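Long-range contact in CdnC (Chryseobacterium gregarium DSM 19109, PDB 7MGV), which probably uses ATP to install omega-ester macrocycles in a ribosomally made precursor peptide, as an ATP-grasp ligase: residues I230-G242 against D296-Y310. Numbering follows the deposited sequence.
With ADP (adenosine-5'-diphosphate), chain F.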
ATOM      1  N   ILE A 230      -6.392 -23.259 -18.483  1.00 37.29           N
ATOM      2  CA  ILE A 230      -7.742 -23.244 -19.031  1.00 42.19           C
ATOM      3  C   ILE A 230      -7.631 -23.129 -20.546  1.00 46.17           C
ATOM      4  O   ILE A 230      -7.050 -22.168 -21.061  1.00 49.66           O
ATOM      5  CB  ILE A 230      -8.568 -22.087 -18.450  1.00 47.23           C
ATOM      6  CG1 ILE A 230      -8.384 -22.002 -16.933  1.00 43.93           C
ATOM      7  CG2 ILE A 230     -10.038 -22.252 -18.800  1.00 42.76           C
ATOM      8  CD1 ILE A 230      -8.774 -23.268 -16.195  1.00 32.87           C
ATOM      9  N   GLU A 231      -8.172 -24.114 -21.259  1.00 51.29           N
ATOM     10  CA  GLU A 231      -8.224 -24.038 -22.713  1.00 44.46           C
ATOM     11  C   GLU A 231      -9.127 -22.884 -23.130  1.00 48.36           C
ATOM     12  O   GLU A 231     -10.234 -22.730 -22.607  1.00 49.08           O
ATOM     13  CB  GLU A 231      -8.729 -25.355 -23.301  1.00 61.51           C
ATOM     14  CG  GLU A 231      -7.982 -25.805 -24.548  1.00 65.57           C
ATOM     15  CD  GLU A 231      -6.485 -25.919 -24.325  1.00 84.41           C
ATOM     16  OE1 GLU A 231      -6.045 -26.927 -23.733  1.00 77.60           O
ATOM     17  OE2 GLU A 231      -5.747 -25.001 -24.742  1.00 85.98           O
ATOM     18  N   LYS A 232      -8.650 -22.067 -24.063  1.00 49.72           N
ATOM     19  CA  LYS A 232      -9.337 -20.835 -24.437  1.00 47.24           C
ATOM     20  C   LYS A 232     -10.322 -21.113 -25.567  1.00 46.56           C
ATOM     21  O   LYS A 232      -9.916 -21.395 -26.698  1.00 55.56           O
ATOM     22  CB  LYS A 232      -8.336 -19.761 -24.856  1.00 43.71           C
ATOM     23  CG  LYS A 232      -7.488 -19.213 -23.727  1.00 49.17           C
ATOM     24  CD  LYS A 232      -6.935 -17.843 -24.085  1.00 52.51           C
ATOM     25  CE  LYS A 232      -5.539 -17.647 -23.520  1.00 52.08           C
ATOM     26  NZ  LYS A 232      -4.649 -16.924 -24.471  1.00 58.91           N
ATOM     27  N   LYS A 233     -11.616 -21.034 -25.259  1.00 49.49           N
ATOM     28  CA  LYS A 233     -12.614 -20.867 -26.307  1.00 50.55           C
ATOM     29  C   LYS A 233     -12.899 -19.393 -26.551  1.00 56.00           C
ATOM     30  O   LYS A 233     -13.036 -18.966 -27.703  1.00 58.16           O
ATOM     31  CB  LYS A 233     -13.909 -21.602 -25.949  1.00 58.21           C
ATOM     32  CG  LYS A 233     -15.056 -21.308 -26.907  1.00 59.32           C
ATOM     33  CD  LYS A 233     -16.377 -21.871 -26.414  1.00 61.37           C
ATOM     34  CE  LYS A 233     -17.501 -21.545 -27.387  1.00 59.43           C
ATOM     35  NZ  LYS A 233     -18.782 -22.206 -27.016  1.00 75.48           N
ATOM     36  N   LYS A 234     -12.980 -18.605 -25.479  1.00 55.69           N
ATOM     37  CA  LYS A 234     -13.064 -17.155 -25.582  1.00 42.05           C
ATOM     38  C   LYS A 234     -12.145 -16.523 -24.547  1.00 47.35           C
ATOM     39  O   LYS A 234     -11.878 -17.103 -23.492  1.00 40.54           O
ATOM     40  CB  LYS A 234     -14.493 -16.634 -25.367  1.00 46.71           C
ATOM     41  CG  LYS A 234     -15.503 -17.046 -26.424  1.00 63.32           C
ATOM     42  CD  LYS A 234     -16.717 -16.126 -26.379  1.00 66.90           C
ATOM     43  CE  LYS A 234     -17.900 -16.712 -27.130  1.00 58.57           C
ATOM     44  NZ  LYS A 234     -18.593 -17.756 -26.328  1.00 59.41           N
ATOM     45  N   GLU A 235     -11.674 -15.319 -24.853  1.00 51.45           N
ATOM     46  CA  GLU A 235     -10.972 -14.485 -23.888  1.00 46.13           C
ATOM     47  C   GLU A 235     -11.766 -13.203 -23.687  1.00 46.76           C
ATOM     48  O   GLU A 235     -12.239 -12.607 -24.659  1.00 47.74           O
ATOM     49  CB  GLU A 235      -9.547 -14.167 -24.350  1.00 47.87           C
ATOM     50  CG  GLU A 235      -8.698 -13.476 -23.293  1.00 61.91           C
ATOM     51  CD  GLU A 235      -7.219 -13.518 -23.614  1.00 70.97           C
ATOM     52  OE1 GLU A 235      -6.867 -13.908 -24.748  1.00 67.07           O
ATOM     53  OE2 GLU A 235      -6.406 -13.164 -22.733  1.00 76.21           O
ATOM     54  N   LEU A 236     -11.915 -12.778 -22.432  1.00 44.43           N
ATOM     55  CA  LEU A 236     -12.806 -11.678 -22.085  1.00 42.24           C
ATOM     56  C   LEU A 236     -12.063 -10.606 -21.305  1.00 47.10           C
ATOM     57  O   LEU A 236     -11.335 -10.915 -20.354  1.00 44.92           O
ATOM     58  CB  LEU A 236     -13.995 -12.168 -21.253  1.00 34.82           C
ATOM     59  CG  LEU A 236     -14.946 -13.204 -21.851  1.00 44.42           C
ATOM     60  CD1 LEU A 236     -15.957 -13.645 -20.808  1.00 36.18           C
ATOM     61  CD2 LEU A 236     -15.650 -12.639 -23.065  1.00 43.05           C
ATOM     62  N   ARG A 237     -12.275  -9.351 -21.698  1.00 42.35           N
ATOM     63  CA  ARG A 237     -11.884  -8.182 -20.921  1.00 33.91           C
ATOM     64  C   ARG A 237     -13.146  -7.414 -20.556  1.00 46.09           C
ATOM     65  O   ARG A 237     -13.923  -7.038 -21.439  1.00 40.58           O
ATOM     66  CB  ARG A 237     -10.932  -7.272 -21.701  1.00 43.01           C
ATOM     67  CG  ARG A 237      -9.691  -7.956 -22.238  1.00 56.37           C
ATOM     68  CD  ARG A 237      -8.528  -7.844 -21.270  1.00 62.37           C
ATOM     69  NE  ARG A 237      -7.655  -9.013 -21.331  1.00 67.10           N
ATOM     70  CZ  ARG A 237      -6.399  -8.988 -21.764  1.00 80.98           C
ATOM     71  NH1 ARG A 237      -5.858  -7.849 -22.176  1.00 74.98           N
ATOM     72  NH2 ARG A 237      -5.680 -10.103 -21.784  1.00 79.32           N
ATOM     73  N   ILE A 238     -13.349  -7.173 -19.265  1.00 40.01           N
ATOM     74  CA  ILE A 238     -14.546  -6.497 -18.780  1.00 36.22           C
ATOM     75  C   ILE A 238     -14.112  -5.232 -18.056  1.00 41.71           C
ATOM     76  O   ILE A 238     -13.463  -5.299 -17.004  1.00 47.72           O
ATOM     77  CB  ILE A 238     -15.386  -7.397 -17.866  1.00 42.00           C
ATOM     78  CG1 ILE A 238     -15.737  -8.701 -18.584  1.00 35.86           C
ATOM     79  CG2 ILE A 238     -16.645  -6.675 -17.430  1.00 37.93           C
ATOM     80  CD1 ILE A 238     -16.215  -9.799 -17.663  1.00 34.27           C
ATOM     81  N   THR A 239     -14.460  -4.079 -18.619  1.00 38.14           N
ATOM     82  CA  THR A 239     -14.225  -2.788 -17.984  1.00 40.36           C
ATOM     83  C   THR A 239     -15.496  -2.368 -17.258  1.00 39.76           C
ATOM     84  O   THR A 239     -16.569  -2.293 -17.864  1.00 49.60           O
ATOM     85  CB  THR A 239     -13.815  -1.733 -19.011  1.00 35.14           C
ATOM     86  OG1 THR A 239     -12.844  -2.286 -19.909  1.00 39.26           O
ATOM     87  CG2 THR A 239     -13.220  -0.518 -18.315  1.00 36.29           C
ATOM     88  N   VAL A 240     -15.375  -2.099 -15.963  1.00 34.90           N
ATOM     89  CA  VAL A 240     -16.499  -1.697 -15.130  1.00 37.57           C
ATOM     90  C   VAL A 240     -16.235  -0.285 -14.637  1.00 39.03           C
ATOM     91  O   VAL A 240     -15.212  -0.032 -13.985  1.00 37.30           O
ATOM     92  CB  VAL A 240     -16.710  -2.656 -13.949  1.00 36.83           C
ATOM     93  CG1 VAL A 240     -18.074  -2.424 -13.320  1.00 42.93           C
ATOM     94  CG2 VAL A 240     -16.562  -4.089 -14.411  1.00 35.72           C
ATOM     95  N   VAL A 241     -17.151   0.626 -14.956  1.00 43.71           N
ATOM     96  CA  VAL A 241     -17.126   2.005 -14.477  1.00 38.35           C
ATOM     97  C   VAL A 241     -18.412   2.202 -13.684  1.00 47.10           C
ATOM     98  O   VAL A 241     -19.492   2.369 -14.265  1.00 51.94           O
ATOM     99  CB  VAL A 241     -17.015   3.020 -15.618  1.00 39.97           C
ATOM    100  CG1 VAL A 241     -16.869   4.430 -15.060  1.00 34.73           C
ATOM    101  CG2 VAL A 241     -15.846   2.673 -16.532  1.00 33.99           C
ATOM    102  N   GLY A 242     -18.304   2.186 -12.358  1.00 39.63           N
ATOM    103  CA  GLY A 242     -19.484   2.219 -11.520  1.00 42.61           C
ATOM    104  C   GLY A 242     -20.319   0.970 -11.708  1.00 44.32           C
ATOM    105  O   GLY A 242     -19.892  -0.130 -11.344  1.00 39.65           O
ATOM    106  N   ASP A 296     -14.987   1.850  -7.854  1.00 47.15           N
ATOM    107  CA  ASP A 296     -15.871   2.175  -8.965  1.00 43.90           C
ATOM    108  C   ASP A 296     -15.210   1.993 -10.324  1.00 44.41           C
ATOM    109  O   ASP A 296     -15.796   2.377 -11.341  1.00 47.91           O
ATOM    110  CB  ASP A 296     -16.396   3.602  -8.821  1.00 43.98           C
ATOM    111  CG  ASP A 296     -17.675   3.668  -8.010  1.00 44.80           C
ATOM    112  OD1 ASP A 296     -18.402   2.654  -7.968  1.00 45.98           O
ATOM    113  OD2 ASP A 296     -17.952   4.732  -7.415  1.00 38.21           O
ATOM    114  N   TYR A 297     -14.011   1.419 -10.372  1.00 40.75           N
ATOM    115  CA  TYR A 297     -13.376   1.079 -11.637  1.00 37.79           C
ATOM    116  C   TYR A 297     -12.721  -0.285 -11.523  1.00 39.39           C
ATOM    117  O   TYR A 297     -12.138  -0.619 -10.488  1.00 37.16           O
ATOM    118  CB  TYR A 297     -12.327   2.112 -12.065  1.00 33.22           C
ATOM    119  CG  TYR A 297     -11.655   1.740 -13.367  1.00 45.64           C
ATOM    120  CD1 TYR A 297     -12.304   1.923 -14.581  1.00 47.16           C
ATOM    121  CD2 TYR A 297     -10.384   1.180 -13.382  1.00 43.25           C
ATOM    122  CE1 TYR A 297     -11.701   1.574 -15.773  1.00 47.93           C
ATOM    123  CE2 TYR A 297      -9.774   0.826 -14.568  1.00 48.08           C
ATOM    124  CZ  TYR A 297     -10.435   1.027 -15.762  1.00 53.63           C
ATOM    125  OH  TYR A 297      -9.829   0.678 -16.946  1.00 48.17           O
ATOM    126  N   GLY A 298     -12.816  -1.067 -12.593  1.00 36.74           N
ATOM    127  CA  GLY A 298     -12.194  -2.376 -12.613  1.00 34.29           C
ATOM    128  C   GLY A 298     -11.963  -2.864 -14.022  1.00 41.97           C
ATOM    129  O   GLY A 298     -12.740  -2.569 -14.933  1.00 48.87           O
ATOM    130  N   ALA A 299     -10.877  -3.614 -14.201  1.00 33.26           N
ATOM    131  CA  ALA A 299     -10.571  -4.288 -15.460  1.00 38.52           C
ATOM    132  C   ALA A 299     -10.373  -5.768 -15.158  1.00 40.03           C
ATOM    133  O   ALA A 299      -9.327  -6.163 -14.633  1.00 42.49           O
ATOM    134  CB  ALA A 299      -9.337  -3.688 -16.130  1.00 33.10           C
ATOM    135  N   ILE A 300     -11.373  -6.580 -15.489  1.00 32.16           N
ATOM    136  CA  ILE A 300     -11.391  -7.999 -15.158  1.00 39.76           C
ATOM    137  C   ILE A 300     -11.012  -8.808 -16.389  1.00 40.16           C
ATOM    138  O   ILE A 300     -11.457  -8.510 -17.507  1.00 42.07           O
ATOM    139  CB  ILE A 300     -12.775  -8.422 -14.624  1.00 36.68           C
ATOM    140  CG1 ILE A 300     -13.077  -7.722 -13.297  1.00 34.39           C
ATOM    141  CG2 ILE A 300     -12.858  -9.934 -14.454  1.00 38.55           C
ATOM    142  CD1 ILE A 300     -13.930  -6.481 -13.435  1.00 48.62           C
ATOM    143  N   ASP A 301     -10.186  -9.832 -16.187  1.00 35.48           N
ATOM    144  CA  ASP A 301      -9.818 -10.777 -17.232  1.00 31.71           C
ATOM    145  C   ASP A 301     -10.519 -12.105 -16.982  1.00 36.64           C
ATOM    146  O   ASP A 301     -10.551 -12.595 -15.847  1.00 39.25           O
ATOM    147  CB  ASP A 301      -8.301 -10.979 -17.280  1.00 41.56           C
ATOM    148  CG  ASP A 301      -7.559  -9.721 -17.686  1.00 54.94           C
ATOM    149  OD1 ASP A 301      -6.353  -9.611 -17.380  1.00 66.33           O
ATOM    150  OD2 ASP A 301      -8.186  -8.841 -18.310  1.00 54.24           O
ATOM    151  N   MET A 302     -11.083 -12.685 -18.039  1.00 39.03           N
ATOM    152  CA  MET A 302     -11.769 -13.962 -17.920  1.00 40.05           C
ATOM    153  C   MET A 302     -11.423 -14.848 -19.108  1.00 43.11           C
ATOM    154  O   MET A 302     -11.047 -14.374 -20.182  1.00 45.73           O
ATOM    155  CB  MET A 302     -13.293 -13.786 -17.819  1.00 39.39           C
ATOM    156  CG  MET A 302     -13.757 -13.018 -16.590  1.00 34.00           C
ATOM    157  SD  MET A 302     -15.514 -13.239 -16.246  1.00 32.16           S
ATOM    158  CE  MET A 302     -15.504 -14.822 -15.410  1.00 36.50           C
ATOM    159  N   ILE A 303     -11.564 -16.153 -18.897  1.00 42.71           N
ATOM    160  CA  ILE A 303     -11.380 -17.147 -19.949  1.00 41.32           C
ATOM    161  C   ILE A 303     -12.613 -18.038 -19.986  1.00 40.71           C
ATOM    162  O   ILE A 303     -13.049 -18.542 -18.947  1.00 40.36           O
ATOM    163  CB  ILE A 303     -10.109 -17.993 -19.730  1.00 45.60           C
ATOM    164  CG1 ILE A 303      -8.864 -17.106 -19.737  1.00 38.58           C
ATOM    165  CG2 ILE A 303      -9.997 -19.072 -20.798  1.00 40.28           C
ATOM    166  CD1 ILE A 303      -7.583 -17.852 -19.417  1.00 42.85           C
ATOM    167  N   VAL A 304     -13.178 -18.225 -21.175  1.00 42.69           N
ATOM    168  CA  VAL A 304     -14.292 -19.142 -21.374  1.00 35.94           C
ATOM    169  C   VAL A 304     -13.741 -20.408 -22.011  1.00 41.75           C
ATOM    170  O   VAL A 304     -13.209 -20.371 -23.128  1.00 48.73           O
ATOM    171  CB  VAL A 304     -15.394 -18.515 -22.239  1.00 44.24           C
ATOM    172  CG1 VAL A 304     -16.593 -19.452 -22.324  1.00 45.99           C
ATOM    173  CG2 VAL A 304     -15.808 -17.170 -21.670  1.00 42.23           C
ATOM    174  N   SER A 305     -13.867 -21.523 -21.291  1.00 45.70           N
ATOM    175  CA  SER A 305     -13.324 -22.804 -21.710  1.00 48.07           C
ATOM    176  C   SER A 305     -14.182 -23.404 -22.823  1.00 51.29           C
ATOM    177  O   SER A 305     -15.252 -22.882 -23.143  1.00 49.42           O
ATOM    178  CB  SER A 305     -13.247 -23.745 -20.508  1.00 45.43           C
ATOM    179  OG  SER A 305     -14.501 -24.357 -20.265  1.00 52.61           O
ATOM    180  N   PRO A 306     -13.725 -24.495 -23.453  1.00 61.65           N
ATOM    181  CA  PRO A 306     -14.584 -25.168 -24.441  1.00 64.48           C
ATOM    182  C   PRO A 306     -15.913 -25.636 -23.875  1.00 60.73           C
ATOM    183  O   PRO A 306     -16.904 -25.698 -24.614  1.00 57.04           O
ATOM    184  CB  PRO A 306     -13.721 -26.350 -24.905  1.00 57.17           C
ATOM    185  CG  PRO A 306     -12.327 -25.888 -24.703  1.00 55.34           C
ATOM    186  CD  PRO A 306     -12.354 -25.041 -23.461  1.00 57.33           C
ATOM    187  N   GLU A 307     -15.970 -25.963 -22.585  1.00 59.94           N
ATOM    188  CA  GLU A 307     -17.220 -26.340 -21.938  1.00 57.26           C
ATOM    189  C   GLU A 307     -18.070 -25.136 -21.549  1.00 61.42           C
ATOM    190  O   GLU A 307     -19.034 -25.295 -20.794  1.00 51.97           O
ATOM    191  CB  GLU A 307     -16.936 -27.201 -20.703  1.00 55.59           C
ATOM    192  CG  GLU A 307     -16.220 -28.510 -21.008  1.00 57.26           C
ATOM    193  CD  GLU A 307     -14.709 -28.363 -21.034  1.00 75.82           C
ATOM    194  OE1 GLU A 307     -14.219 -27.214 -21.035  1.00 78.54           O
ATOM    195  OE2 GLU A 307     -14.011 -29.399 -21.055  1.00 82.87           O
ATOM    196  N   ASP A 308     -17.717 -23.946 -22.041  1.00 58.64           N
ATOM    197  CA  ASP A 308     -18.520 -22.732 -21.885  1.00 60.68           C
ATOM    198  C   ASP A 308     -18.702 -22.336 -20.421  1.00 55.00           C
ATOM    199  O   ASP A 308     -19.726 -21.759 -20.049  1.00 57.58           O
ATOM    200  CB  ASP A 308     -19.882 -22.874 -22.571  1.00 63.11           C
ATOM    201  CG  ASP A 308     -19.823 -22.550 -24.053  1.00 67.73           C
ATOM    202  OD1 ASP A 308     -19.449 -21.410 -24.403  1.00 56.95           O
ATOM    203  OD2 ASP A 308     -20.149 -23.436 -24.870  1.00 77.70           O
ATOM    204  N   GLU A 309     -17.717 -22.630 -19.578  1.00 46.24           N
ATOM    205  CA  GLU A 309     -17.707 -22.131 -18.211  1.00 51.60           C
ATOM    206  C   GLU A 309     -16.758 -20.945 -18.113  1.00 52.53           C
ATOM    207  O   GLU A 309     -15.717 -20.908 -18.777  1.00 43.71           O
ATOM    208  CB  GLU A 309     -17.304 -23.219 -17.211  1.00 48.93           C
ATOM    209  CG  GLU A 309     -16.365 -24.275 -17.756  1.00 63.55           C
ATOM    210  CD  GLU A 309     -16.218 -25.456 -16.817  1.00 74.57           C
ATOM    211  OE1 GLU A 309     -15.499 -26.414 -17.170  1.00 80.31           O
ATOM    212  OE2 GLU A 309     -16.824 -25.425 -15.724  1.00 69.88           O
ATOM    213  N   TYR A 310     -17.126 -19.973 -17.285  1.00 47.06           N
ATOM    214  CA  TYR A 310     -16.417 -18.705 -17.189  1.00 43.23           C
ATOM    215  C   TYR A 310     -15.437 -18.761 -16.024  1.00 42.58           C
ATOM    216  O   TYR A 310     -15.829 -19.057 -14.890  1.00 44.19           O
ATOM    217  CB  TYR A 310     -17.406 -17.551 -17.014  1.00 50.41           C
ATOM    218  CG  TYR A 310     -18.190 -17.227 -18.269  1.00 43.19           C
ATOM    219  CD1 TYR A 310     -19.121 -18.122 -18.783  1.00 51.15           C
ATOM    220  CD2 TYR A 310     -17.998 -16.027 -18.940  1.00 47.85           C
ATOM    221  CE1 TYR A 310     -19.835 -17.831 -19.931  1.00 52.57           C
ATOM    222  CE2 TYR A 310     -18.710 -15.727 -20.086  1.00 50.33           C
ATOM    223  CZ  TYR A 310     -19.627 -16.633 -20.578  1.00 46.15           C
ATOM    224  OH  TYR A 310     -20.334 -16.335 -21.718  1.00 46.98           O
TER
HETATM  225  PB  ADP F 401       0.116 -10.087 -21.789  1.00131.70           P
HETATM  226  O1B ADP F 401      -0.871 -10.161 -20.648  1.00106.18           O
HETATM  227  O2B ADP F 401       1.119  -8.966 -21.666  1.00128.67           O
HETATM  228  O3B ADP F 401      -0.504 -10.246 -23.158  1.00105.59           O
HETATM  229  PA  ADP F 401       1.053 -12.150 -20.176  1.00 93.74           P
HETATM  230  O1A ADP F 401       1.107 -11.116 -19.076  1.00 89.18           O
HETATM  231  O2A ADP F 401       2.061 -13.273 -20.234  1.00 51.67           O
HETATM  232  O3A ADP F 401       0.990 -11.426 -21.611  1.00108.34           O
HETATM  233  O5' ADP F 401      -0.418 -12.792 -20.168  1.00 77.83           O
HETATM  234  C5' ADP F 401      -0.696 -13.994 -19.467  1.00 68.87           C
HETATM  235  C4' ADP F 401      -1.549 -14.853 -20.388  1.00 65.65           C
HETATM  236  O4' ADP F 401      -1.700 -16.157 -19.830  1.00 56.66           O
HETATM  237  C3' ADP F 401      -2.936 -14.266 -20.593  1.00 65.97           C
HETATM  238  O3' ADP F 401      -3.120 -13.935 -21.972  1.00 73.37           O
HETATM  239  C2' ADP F 401      -3.905 -15.360 -20.199  1.00 53.87           C
HETATM  240  O2' ADP F 401      -4.850 -15.583 -21.247  1.00 61.14           O
HETATM  241  C1' ADP F 401      -3.047 -16.595 -19.980  1.00 52.56           C
HETATM  242  N9  ADP F 401      -3.471 -17.295 -18.749  1.00 54.58           N
HETATM  243  C8  ADP F 401      -3.446 -16.790 -17.501  1.00 47.70           C
HETATM  244  N7  ADP F 401      -3.907 -17.694 -16.601  1.00 49.84           N
HETATM  245  C5  ADP F 401      -4.238 -18.806 -17.285  1.00 48.55           C
HETATM  246  C6  ADP F 401      -4.786 -20.139 -16.951  1.00 36.63           C
HETATM  247  N6  ADP F 401      -5.082 -20.473 -15.672  1.00 40.47           N
HETATM  248  N1  ADP F 401      -4.982 -21.008 -17.970  1.00 47.72           N
HETATM  249  C2  ADP F 401      -4.693 -20.690 -19.246  1.00 45.73           C
HETATM  250  N3  ADP F 401      -4.193 -19.501 -19.621  1.00 39.54           N
HETATM  251  C4  ADP F 401      -3.952 -18.536 -18.701  1.00 49.82           C
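Lys233 and Lys234 share Val304 as their partner, which defines a classic beta bulge where strands 234-241 and 297-304 of the ATP-grasp fold begin to pair, antiparallel at 166°. Two donors grip Val304 O: Lys234 N in the carbonyl plane on a lone pair, and Lys233 N, 2.7 Å away with a more bent N-H...O angle of 140°. Beyond the bulge, Leu236 with Met302 and Ile238 with Ile300 exchange paired backbone bonds. With CG anti to the backbone N (chi1 172°) and the chain extended, Lys233 reaches over the Ser305-Asp308 type I turn, where NZ lies 2.8 Å from both OD1 and OD2 of Asp308. Replacing Lys233 with an alanine would probably leave the Asp308 carboxylate without this salt-bridge mate.

On the nucleotide-facing side, Ile303 CG2 packs on Ile230 CG2 at 3.8 Å, while Ile303 CD1 meets adenine C4. Ile230 N donates to ADP N1, and Glu235 OE2 accepts from ribose O2'. Arg237 NH2 bonds weakly to that carboxylate; its NE pairs with Asp301 OD2 by charge alone, no N-H pointing at the oxygen. Helix 280-293 covers the opposite face through Ile286, on Val240 and Ile300; there Leu236 CD1 touches Tyr310 CE2 at 3.5 Å, and Val304 CG2 sits 3.6 Å above that ring, offset toward its rim.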